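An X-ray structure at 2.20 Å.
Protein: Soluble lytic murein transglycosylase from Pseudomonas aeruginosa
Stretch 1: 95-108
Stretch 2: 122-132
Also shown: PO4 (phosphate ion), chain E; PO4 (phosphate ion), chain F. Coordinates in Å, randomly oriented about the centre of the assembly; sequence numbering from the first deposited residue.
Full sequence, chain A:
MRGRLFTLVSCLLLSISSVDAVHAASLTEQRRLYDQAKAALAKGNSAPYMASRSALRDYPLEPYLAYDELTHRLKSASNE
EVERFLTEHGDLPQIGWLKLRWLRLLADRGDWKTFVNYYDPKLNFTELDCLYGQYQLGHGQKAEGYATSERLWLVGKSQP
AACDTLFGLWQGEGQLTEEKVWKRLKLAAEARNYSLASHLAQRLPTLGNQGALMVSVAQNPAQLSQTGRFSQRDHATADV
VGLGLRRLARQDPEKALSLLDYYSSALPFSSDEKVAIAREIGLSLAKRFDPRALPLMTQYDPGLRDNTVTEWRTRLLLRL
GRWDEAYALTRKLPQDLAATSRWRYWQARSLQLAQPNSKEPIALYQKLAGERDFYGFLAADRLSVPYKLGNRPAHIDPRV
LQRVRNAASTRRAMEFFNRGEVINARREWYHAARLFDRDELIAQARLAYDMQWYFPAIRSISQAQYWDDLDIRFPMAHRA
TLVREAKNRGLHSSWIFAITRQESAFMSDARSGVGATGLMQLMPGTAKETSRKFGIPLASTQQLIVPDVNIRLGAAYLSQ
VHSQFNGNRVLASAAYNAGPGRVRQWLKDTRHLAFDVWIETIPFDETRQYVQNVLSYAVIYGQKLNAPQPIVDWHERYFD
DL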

ATOM      1  N   ILE A  95       9.226  -2.540  21.660  1.00 25.67           N
ATOM      2  CA  ILE A  95      10.558  -2.907  22.122  1.00 19.08           C
ATOM      3  C   ILE A  95      11.644  -2.407  21.178  1.00 25.80           C
ATOM      4  O   ILE A  95      12.787  -2.213  21.600  1.00 26.14           O
ATOM      5  CB  ILE A  95      10.658  -4.440  22.320  1.00 24.67           C
ATOM      6  CG1 ILE A  95      11.748  -4.762  23.328  1.00 30.40           C
ATOM      7  CG2 ILE A  95      10.991  -5.149  21.019  1.00 23.25           C
ATOM      8  CD1 ILE A  95      11.455  -4.217  24.703  1.00 32.30           C
ATOM      9  N   GLY A  96      11.322  -2.178  19.902  1.00 26.24           N
ATOM     10  CA  GLY A  96      12.320  -1.642  18.993  1.00 22.61           C
ATOM     11  C   GLY A  96      12.782  -0.237  19.348  1.00 23.14           C
ATOM     12  O   GLY A  96      13.948   0.113  19.127  1.00 17.28           O
ATOM     13  N   TRP A  97      11.886   0.593  19.886  1.00 20.21           N
ATOM     14  CA  TRP A  97      12.304   1.927  20.318  1.00 25.93           C
ATOM     15  C   TRP A  97      13.293   1.831  21.467  1.00 22.94           C
ATOM     16  O   TRP A  97      14.277   2.579  21.515  1.00 27.44           O
ATOM     17  CB  TRP A  97      11.085   2.767  20.720  1.00 31.66           C
ATOM     18  CG  TRP A  97      10.169   2.985  19.569  1.00 39.80           C
ATOM     19  CD1 TRP A  97       8.929   2.438  19.397  1.00 43.10           C
ATOM     20  CD2 TRP A  97      10.430   3.765  18.396  1.00 36.19           C
ATOM     21  NE1 TRP A  97       8.393   2.845  18.201  1.00 41.70           N
ATOM     22  CE2 TRP A  97       9.295   3.657  17.563  1.00 41.54           C
ATOM     23  CE3 TRP A  97      11.503   4.556  17.974  1.00 36.22           C
ATOM     24  CZ2 TRP A  97       9.205   4.308  16.331  1.00 36.07           C
ATOM     25  CZ3 TRP A  97      11.410   5.206  16.745  1.00 34.32           C
ATOM     26  CH2 TRP A  97      10.268   5.075  15.941  1.00 36.26           C
ATOM     27  N   LEU A  98      13.060   0.899  22.388  1.00 18.45           N
ATOM     28  CA  LEU A  98      14.017   0.682  23.460  1.00 18.77           C
ATOM     29  C   LEU A  98      15.363   0.231  22.908  1.00 25.23           C
ATOM     30  O   LEU A  98      16.414   0.657  23.403  1.00 23.59           O
ATOM     31  CB  LEU A  98      13.466  -0.338  24.462  1.00 19.32           C
ATOM     32  CG  LEU A  98      14.421  -0.829  25.564  1.00 23.34           C
ATOM     33  CD1 LEU A  98      15.031   0.329  26.339  1.00 26.88           C
ATOM     34  CD2 LEU A  98      13.736  -1.807  26.509  1.00 22.57           C
ATOM     35  N   LYS A  99      15.366  -0.626  21.881  1.00 20.03           N
ATOM     36  CA  LYS A  99      16.654  -1.083  21.361  1.00 17.95           C
ATOM     37  C   LYS A  99      17.373   0.041  20.640  1.00 22.74           C
ATOM     38  O   LYS A  99      18.596   0.181  20.759  1.00 19.72           O
ATOM     39  CB  LYS A  99      16.477  -2.275  20.424  1.00 21.86           C
ATOM     40  CG  LYS A  99      15.883  -3.518  21.091  1.00 20.05           C
ATOM     41  CD  LYS A  99      15.951  -4.737  20.145  1.00 24.06           C
ATOM     42  CE  LYS A  99      17.406  -5.184  19.902  1.00 24.99           C
ATOM     43  NZ  LYS A  99      17.518  -6.513  19.180  1.00 29.25           N
ATOM     44  N   LEU A 100      16.625   0.851  19.886  1.00 17.26           N
ATOM     45  CA  LEU A 100      17.219   2.003  19.221  1.00 20.83           C
ATOM     46  C   LEU A 100      17.936   2.900  20.220  1.00 17.11           C
ATOM     47  O   LEU A 100      19.120   3.228  20.049  1.00 17.21           O
ATOM     48  CB  LEU A 100      16.135   2.785  18.479  1.00 23.21           C
ATOM     49  CG  LEU A 100      16.571   4.113  17.883  1.00 21.04           C
ATOM     50  CD1 LEU A 100      17.599   3.888  16.803  1.00 16.05           C
ATOM     51  CD2 LEU A 100      15.350   4.876  17.338  1.00 25.58           C
ATOM     52  N   ARG A 101      17.238   3.278  21.288  1.00 17.48           N
ATOM     53  CA  ARG A 101      17.804   4.174  22.291  1.00 20.36           C
ATOM     54  C   ARG A 101      19.003   3.555  22.998  1.00 20.45           C
ATOM     55  O   ARG A 101      20.039   4.203  23.176  1.00 23.23           O
ATOM     56  CB  ARG A 101      16.730   4.526  23.304  1.00 23.61           C
ATOM     57  CG  ARG A 101      15.904   5.661  22.868  1.00 26.41           C
ATOM     58  CD  ARG A 101      14.563   5.592  23.493  1.00 29.79           C
ATOM     59  NE  ARG A 101      13.702   6.561  22.833  1.00 36.52           N
ATOM     60  CZ  ARG A 101      12.407   6.679  23.058  1.00 37.30           C
ATOM     61  NH1 ARG A 101      11.825   5.862  23.917  1.00 37.55           N
ATOM     62  NH2 ARG A 101      11.717   7.597  22.397  1.00 44.98           N
ATOM     63  N   TRP A 102      18.879   2.301  23.415  1.00 18.15           N
ATOM     64  CA  TRP A 102      19.988   1.645  24.096  1.00 18.36           C
ATOM     65  C   TRP A 102      21.195   1.475  23.173  1.00 20.37           C
ATOM     66  O   TRP A 102      22.321   1.831  23.543  1.00 18.01           O
ATOM     67  CB  TRP A 102      19.528   0.310  24.646  1.00 18.71           C
ATOM     68  CG  TRP A 102      20.513  -0.323  25.514  1.00 26.29           C
ATOM     69  CD1 TRP A 102      21.166   0.245  26.560  1.00 25.25           C
ATOM     70  CD2 TRP A 102      20.978  -1.671  25.426  1.00 19.11           C
ATOM     71  NE1 TRP A 102      22.025  -0.664  27.126  1.00 27.72           N
ATOM     72  CE2 TRP A 102      21.919  -1.852  26.452  1.00 19.43           C
ATOM     73  CE3 TRP A 102      20.694  -2.738  24.570  1.00 18.98           C
ATOM     74  CZ2 TRP A 102      22.576  -3.063  26.657  1.00 20.83           C
ATOM     75  CZ3 TRP A 102      21.334  -3.935  24.776  1.00 19.19           C
ATOM     76  CH2 TRP A 102      22.263  -4.092  25.813  1.00 22.56           C
ATOM     77  N   LEU A 103      20.981   0.945  21.958  1.00 17.65           N
ATOM     78  CA  LEU A 103      22.101   0.737  21.034  1.00 17.34           C
ATOM     79  C   LEU A 103      22.812   2.050  20.725  1.00 17.10           C
ATOM     80  O   LEU A 103      24.039   2.081  20.567  1.00 18.61           O
ATOM     81  CB  LEU A 103      21.625   0.061  19.737  1.00 17.22           C
ATOM     82  CG  LEU A 103      21.387  -1.471  19.701  1.00 31.37           C
ATOM     83  CD1 LEU A 103      22.664  -2.244  19.498  1.00 27.67           C
ATOM     84  CD2 LEU A 103      20.778  -1.964  20.994  1.00 39.84           C
ATOM     85  N   ARG A 104      22.056   3.144  20.650  1.00 19.51           N
ATOM     86  CA  ARG A 104      22.647   4.475  20.523  1.00 24.99           C
ATOM     87  C   ARG A 104      23.586   4.776  21.694  1.00 25.03           C
ATOM     88  O   ARG A 104      24.753   5.151  21.501  1.00 17.15           O
ATOM     89  CB  ARG A 104      21.507   5.488  20.435  1.00 28.03           C
ATOM     90  CG  ARG A 104      21.832   6.860  19.965  1.00 34.74           C
ATOM     91  CD  ARG A 104      20.594   7.750  20.148  1.00 37.02           C
ATOM     92  NE  ARG A 104      19.632   7.657  19.051  1.00 30.21           N
ATOM     93  CZ  ARG A 104      18.310   7.723  19.207  1.00 35.93           C
ATOM     94  NH1 ARG A 104      17.783   7.848  20.423  1.00 38.83           N
ATOM     95  NH2 ARG A 104      17.509   7.660  18.151  1.00 26.06           N
ATOM     96  N   LEU A 105      23.103   4.586  22.926  1.00 19.07           N
ATOM     97  CA  LEU A 105      23.979   4.710  24.087  1.00 20.12           C
ATOM     98  C   LEU A 105      25.209   3.809  23.969  1.00 22.28           C
ATOM     99  O   LEU A 105      26.341   4.254  24.203  1.00 22.03           O
ATOM    100  CB  LEU A 105      23.209   4.392  25.364  1.00 23.84           C
ATOM    101  CG  LEU A 105      22.144   5.421  25.767  1.00 33.79           C
ATOM    102  CD1 LEU A 105      21.430   4.960  27.027  1.00 31.19           C
ATOM    103  CD2 LEU A 105      22.749   6.815  25.970  1.00 24.58           C
ATOM    104  N   LEU A 106      25.012   2.532  23.620  1.00 19.42           N
ATOM    105  CA  LEU A 106      26.144   1.603  23.599  1.00 17.90           C
ATOM    106  C   LEU A 106      27.209   2.066  22.620  1.00 21.31           C
ATOM    107  O   LEU A 106      28.416   1.959  22.891  1.00 23.37           O
ATOM    108  CB  LEU A 106      25.678   0.197  23.225  1.00 18.00           C
ATOM    109  CG  LEU A 106      24.726  -0.514  24.170  1.00 18.78           C
ATOM    110  CD1 LEU A 106      24.259  -1.788  23.521  1.00 18.32           C
ATOM    111  CD2 LEU A 106      25.428  -0.764  25.535  1.00 18.78           C
ATOM    112  N   ALA A 107      26.776   2.554  21.460  1.00 23.88           N
ATOM    113  CA  ALA A 107      27.713   3.046  20.461  1.00 23.30           C
ATOM    114  C   ALA A 107      28.412   4.310  20.943  1.00 25.49           C
ATOM    115  O   ALA A 107      29.626   4.453  20.772  1.00 22.07           O
ATOM    116  CB  ALA A 107      26.976   3.299  19.143  1.00 17.37           C
ATOM    117  N   ASP A 108      27.665   5.236  21.554  1.00 27.52           N
ATOM    118  CA  ASP A 108      28.280   6.460  22.057  1.00 29.01           C
ATOM    119  C   ASP A 108      29.340   6.167  23.117  1.00 29.05           C
ATOM    120  O   ASP A 108      30.278   6.949  23.278  1.00 34.30           O
ATOM    121  CB  ASP A 108      27.211   7.410  22.598  1.00 36.04           C
ATOM    122  CG  ASP A 108      26.219   7.872  21.511  1.00 54.09           C
ATOM    123  OD1 ASP A 108      26.513   7.720  20.304  1.00 56.96           O
ATOM    124  OD2 ASP A 108      25.142   8.400  21.866  1.00 61.63           O
ATOM    125  N   LYS A 122      16.881  -5.918  10.855  1.00 18.61           N
ATOM    126  CA  LYS A 122      15.458  -5.956  10.574  1.00 20.16           C
ATOM    127  C   LYS A 122      14.667  -4.959  11.396  1.00 24.66           C
ATOM    128  O   LYS A 122      13.457  -4.849  11.199  1.00 27.72           O
ATOM    129  CB  LYS A 122      14.911  -7.367  10.792  1.00 31.22           C
ATOM    130  CG  LYS A 122      15.397  -8.345   9.741  1.00 45.83           C
ATOM    131  CD  LYS A 122      15.422  -7.689   8.346  1.00 58.10           C
ATOM    132  CE  LYS A 122      16.829  -7.702   7.721  1.00 62.15           C
ATOM    133  NZ  LYS A 122      16.841  -7.119   6.355  1.00 60.76           N
ATOM    134  N   LEU A 123      15.309  -4.222  12.301  1.00 27.36           N
ATOM    135  CA  LEU A 123      14.621  -3.097  12.916  1.00 25.12           C
ATOM    136  C   LEU A 123      14.326  -1.986  11.913  1.00 18.92           C
ATOM    137  O   LEU A 123      13.420  -1.185  12.151  1.00 25.20           O
ATOM    138  CB  LEU A 123      15.443  -2.551  14.075  1.00 25.56           C
ATOM    139  CG  LEU A 123      15.385  -3.440  15.318  1.00 28.64           C
ATOM    140  CD1 LEU A 123      16.389  -2.964  16.340  1.00 22.08           C
ATOM    141  CD2 LEU A 123      13.953  -3.494  15.905  1.00 19.70           C
ATOM    142  N   ASN A 124      15.066  -1.913  10.808  1.00 20.54           N
ATOM    143  CA  ASN A 124      14.849  -0.876   9.796  1.00 32.80           C
ATOM    144  C   ASN A 124      15.041   0.528  10.364  1.00 30.36           C
ATOM    145  O   ASN A 124      14.322   1.462  10.007  1.00 25.21           O
ATOM    146  CB  ASN A 124      13.466  -1.004   9.154  1.00 34.86           C
ATOM    147  CG  ASN A 124      13.324  -2.266   8.364  1.00 43.84           C
ATOM    148  OD1 ASN A 124      14.202  -2.615   7.572  1.00 50.66           O
ATOM    149  ND2 ASN A 124      12.231  -2.977   8.586  1.00 47.96           N
ATOM    150  N   PHE A 125      16.015   0.682  11.259  1.00 23.80           N
ATOM    151  CA  PHE A 125      16.477   1.998  11.682  1.00 28.86           C
ATOM    152  C   PHE A 125      17.776   2.302  10.947  1.00 22.21           C
ATOM    153  O   PHE A 125      18.817   1.706  11.239  1.00 23.53           O
ATOM    154  CB  PHE A 125      16.677   2.062  13.192  1.00 29.06           C
ATOM    155  CG  PHE A 125      15.399   2.037  13.972  1.00 26.82           C
ATOM    156  CD1 PHE A 125      14.439   3.018  13.786  1.00 26.29           C
ATOM    157  CD2 PHE A 125      15.166   1.039  14.909  1.00 22.64           C
ATOM    158  CE1 PHE A 125      13.260   3.005  14.527  1.00 34.98           C
ATOM    159  CE2 PHE A 125      13.995   1.019  15.647  1.00 20.84           C
ATOM    160  CZ  PHE A 125      13.037   2.000  15.457  1.00 27.52           C
ATOM    161  N   THR A 126      17.705   3.219   9.980  1.00 18.89           N
ATOM    162  CA  THR A 126      18.898   3.642   9.256  1.00 19.67           C
ATOM    163  C   THR A 126      20.014   4.082  10.201  1.00 20.07           C
ATOM    164  O   THR A 126      21.195   3.856   9.919  1.00 20.54           O
ATOM    165  CB  THR A 126      18.526   4.783   8.296  1.00 30.66           C
ATOM    166  OG1 THR A 126      17.556   4.314   7.360  1.00 34.06           O
ATOM    167  CG2 THR A 126      19.739   5.281   7.528  1.00 13.87           C
ATOM    168  N   GLU A 127      19.662   4.705  11.328  1.00 20.55           N
ATOM    169  CA  GLU A 127      20.674   5.161  12.271  1.00 18.72           C
ATOM    170  C   GLU A 127      21.512   4.001  12.800  1.00 22.77           C
ATOM    171  O   GLU A 127      22.737   4.113  12.922  1.00 24.42           O
ATOM    172  CB  GLU A 127      20.001   5.910  13.421  1.00 21.15           C
ATOM    173  CG  GLU A 127      20.982   6.466  14.445  1.00 23.91           C
ATOM    174  CD  GLU A 127      20.284   7.183  15.600  1.00 37.83           C
ATOM    175  OE1 GLU A 127      20.991   7.753  16.453  1.00 38.41           O
ATOM    176  OE2 GLU A 127      19.030   7.185  15.655  1.00 39.37           O
ATOM    177  N   LEU A 128      20.873   2.877  13.114  1.00 19.04           N
ATOM    178  CA  LEU A 128      21.627   1.726  13.595  1.00 19.01           C
ATOM    179  C   LEU A 128      22.476   1.115  12.481  1.00 15.14           C
ATOM    180  O   LEU A 128      23.626   0.720  12.709  1.00 20.66           O
ATOM    181  CB  LEU A 128      20.671   0.681  14.183  1.00 16.84           C
ATOM    182  CG  LEU A 128      19.774   1.087  15.345  1.00 15.79           C
ATOM    183  CD1 LEU A 128      18.767  -0.011  15.618  1.00 21.87           C
ATOM    184  CD2 LEU A 128      20.596   1.385  16.603  1.00 16.08           C
ATOM    185  N   ASP A 129      21.923   1.023  11.271  1.00 15.40           N
ATOM    186  CA  ASP A 129      22.709   0.560  10.132  1.00 19.91           C
ATOM    187  C   ASP A 129      23.980   1.383   9.975  1.00 15.81           C
ATOM    188  O   ASP A 129      25.064   0.838   9.741  1.00 18.19           O
ATOM    189  CB  ASP A 129      21.867   0.613   8.850  1.00 19.87           C
ATOM    190  CG  ASP A 129      20.599  -0.223   8.941  1.00 27.05           C
ATOM    191  OD1 ASP A 129      20.460  -1.027   9.896  1.00 28.75           O
ATOM    192  OD2 ASP A 129      19.739  -0.087   8.042  1.00 31.25           O
ATOM    193  N   CYS A 130      23.880   2.697  10.151  1.00 15.85           N
ATOM    194  CA  CYS A 130      25.074   3.530  10.014  1.00 14.61           C
ATOM    195  C   CYS A 130      26.054   3.303  11.151  1.00 20.61           C
ATOM    196  O   CYS A 130      27.264   3.194  10.911  1.00 19.25           O
ATOM    197  CB  CYS A 130      24.663   4.990   9.908  1.00 18.32           C
ATOM    198  SG  CYS A 130      24.028   5.247   8.220  1.00 34.40           S
ATOM    199  N   LEU A 131      25.551   3.195  12.391  1.00 15.06           N
ATOM    200  CA  LEU A 131      26.420   2.820  13.500  1.00 15.33           C
ATOM    201  C   LEU A 131      27.066   1.465  13.242  1.00 16.34           C
ATOM    202  O   LEU A 131      28.232   1.252  13.585  1.00 16.13           O
ATOM    203  CB  LEU A 131      25.617   2.807  14.801  1.00 15.56           C
ATOM    204  CG  LEU A 131      25.154   4.204  15.234  1.00 20.15           C
ATOM    205  CD1 LEU A 131      24.173   4.126  16.390  1.00 15.81           C
ATOM    206  CD2 LEU A 131      26.367   5.018  15.621  1.00 15.63           C
ATOM    207  N   TYR A 132      26.331   0.535  12.619  1.00 15.37           N
ATOM    208  CA  TYR A 132      26.919  -0.773  12.334  1.00 15.49           C
ATOM    209  C   TYR A 132      28.029  -0.666  11.299  1.00 16.54           C
ATOM    210  O   TYR A 132      29.071  -1.323  11.427  1.00 15.56           O
ATOM    211  CB  TYR A 132      25.844  -1.752  11.869  1.00 16.60           C
ATOM    212  CG  TYR A 132      26.352  -3.154  11.656  1.00 20.86           C
ATOM    213  CD1 TYR A 132      26.908  -3.889  12.714  1.00 17.97           C
ATOM    214  CD2 TYR A 132      26.278  -3.749  10.392  1.00 21.68           C
ATOM    215  CE1 TYR A 132      27.375  -5.190  12.515  1.00 18.83           C
ATOM    216  CE2 TYR A 132      26.730  -5.048  10.174  1.00 26.42           C
ATOM    217  CZ  TYR A 132      27.270  -5.765  11.235  1.00 30.96           C
ATOM    218  OH  TYR A 132      27.716  -7.045  11.002  1.00 32.11           O
TER
HETATM  219  P   PO4 E 704      12.855  -5.934   6.339  1.00132.19           P
HETATM  220  O1  PO4 E 704      12.023  -5.269   5.265  1.00129.35           O
HETATM  221  O2  PO4 E 704      12.169  -5.778   7.678  1.00131.50           O
HETATM  222  O3  PO4 E 704      14.226  -5.299   6.393  1.00132.16           O
HETATM  223  O4  PO4 E 704      13.012  -7.403   6.023  1.00135.72           O
HETATM  224  P   PO4 F 705      30.085  -9.420  13.323  1.00102.97           P
HETATM  225  O1  PO4 F 705      29.645  -8.133  12.664  1.00102.53           O
HETATM  226  O2  PO4 F 705      30.945  -9.120  14.530  1.00 91.92           O
HETATM  227  O3  PO4 F 705      30.881 -10.256  12.345  1.00103.45           O
HETATM  228  O4  PO4 F 705      28.849 -10.177  13.746  1.00107.37           O

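The most unusual feature of this contact is a two-pronged salt bridge set beside an otherwise apolar seam. Arg 104 NE donates to Glu 127 OE1 at 2.9 Å, and Arg 104 NH2 donates to Glu 127 OE2 at 3.0 Å. Both hydrogen bonds are nearly straight, with angles of 163° and 166° at the hydrogen. The carboxylate meets the guanidinium at its edge, near its plane, where the N-H bonds point. Glu 127 is fully extended, with all its chi angles near 180°. Arg 104 starts sideways from its helix, and its end comes nearer to Glu 127 by a turn at chi3 (m). These are the only hydrogen bonds between the two stretches.

The framework is simple. Stretch 1 is helical throughout. Stretch 2 passes from a 3-10 segment at Lys 122 and Leu 123 through a short turn into a helix that starts at Thr 126. Phe 125 holds the N-cap position, and its O accepts from Asp 129 N at 3.2 Å. The two helices run in roughly the same direction, 30° apart, with axes 10.5 Å apart at closest approach. That spacing leaves room for side chains between them. Together the stretches bury 543 Å².

Phe 125 has the largest covered area of any residue here. Its ring reaches the first turns of the opposing helix. Leu 100 lies over one face, with Leu 100 CD2 4.0 Å from the centroid of the Phe 125 ring and 13° off the ring normal. This is a CH-pi contact. Trp 97 points away at its CB, but its large indole swings back. Trp 97 CZ3 comes within 3.6 Å of Phe 125 CE1. The two rings are oblique, with planes at 54°.

Gly 96 allows a close approach beside this ring. Its CA lies 4.0 Å from Leu 123 CD2. A CB in the ideal position would be only 3.3 Å from that same Leu 123 CD2, which is tight. Gly 96 O is 3.6 Å from Phe 125 CE2, and the same carbonyl accepts the helical bond from Leu 100 N at 2.9 Å. Lys 99 adds the aliphatic start of its chain, with Lys 99 CB 4.1 Å from Leu 123 CD1, while Lys 99 NZ is hydrogen-bonded elsewhere in the structure.

Further along, leucines fill the gap. Leu 100 CD1 packs 3.8 Å from Leu 128 CG, and Leu 103 CB lies 3.6 Å from Leu 128 CD2. All three residues are buried, so branched apolar chains suit them. At the far end, the small side chain of Ala 107 meets a longer one: Ala 107 CB is 4.0 Å from Leu 131 CD2.

The phosphates, probably from the crystallisation liquor, bind only stretch 2 here. Asn 124 ND2 donates to O2 of the chain E ion at 2.9 Å, and Tyr 132 OH donates to O1 of the chain F ion at 2.8 Å.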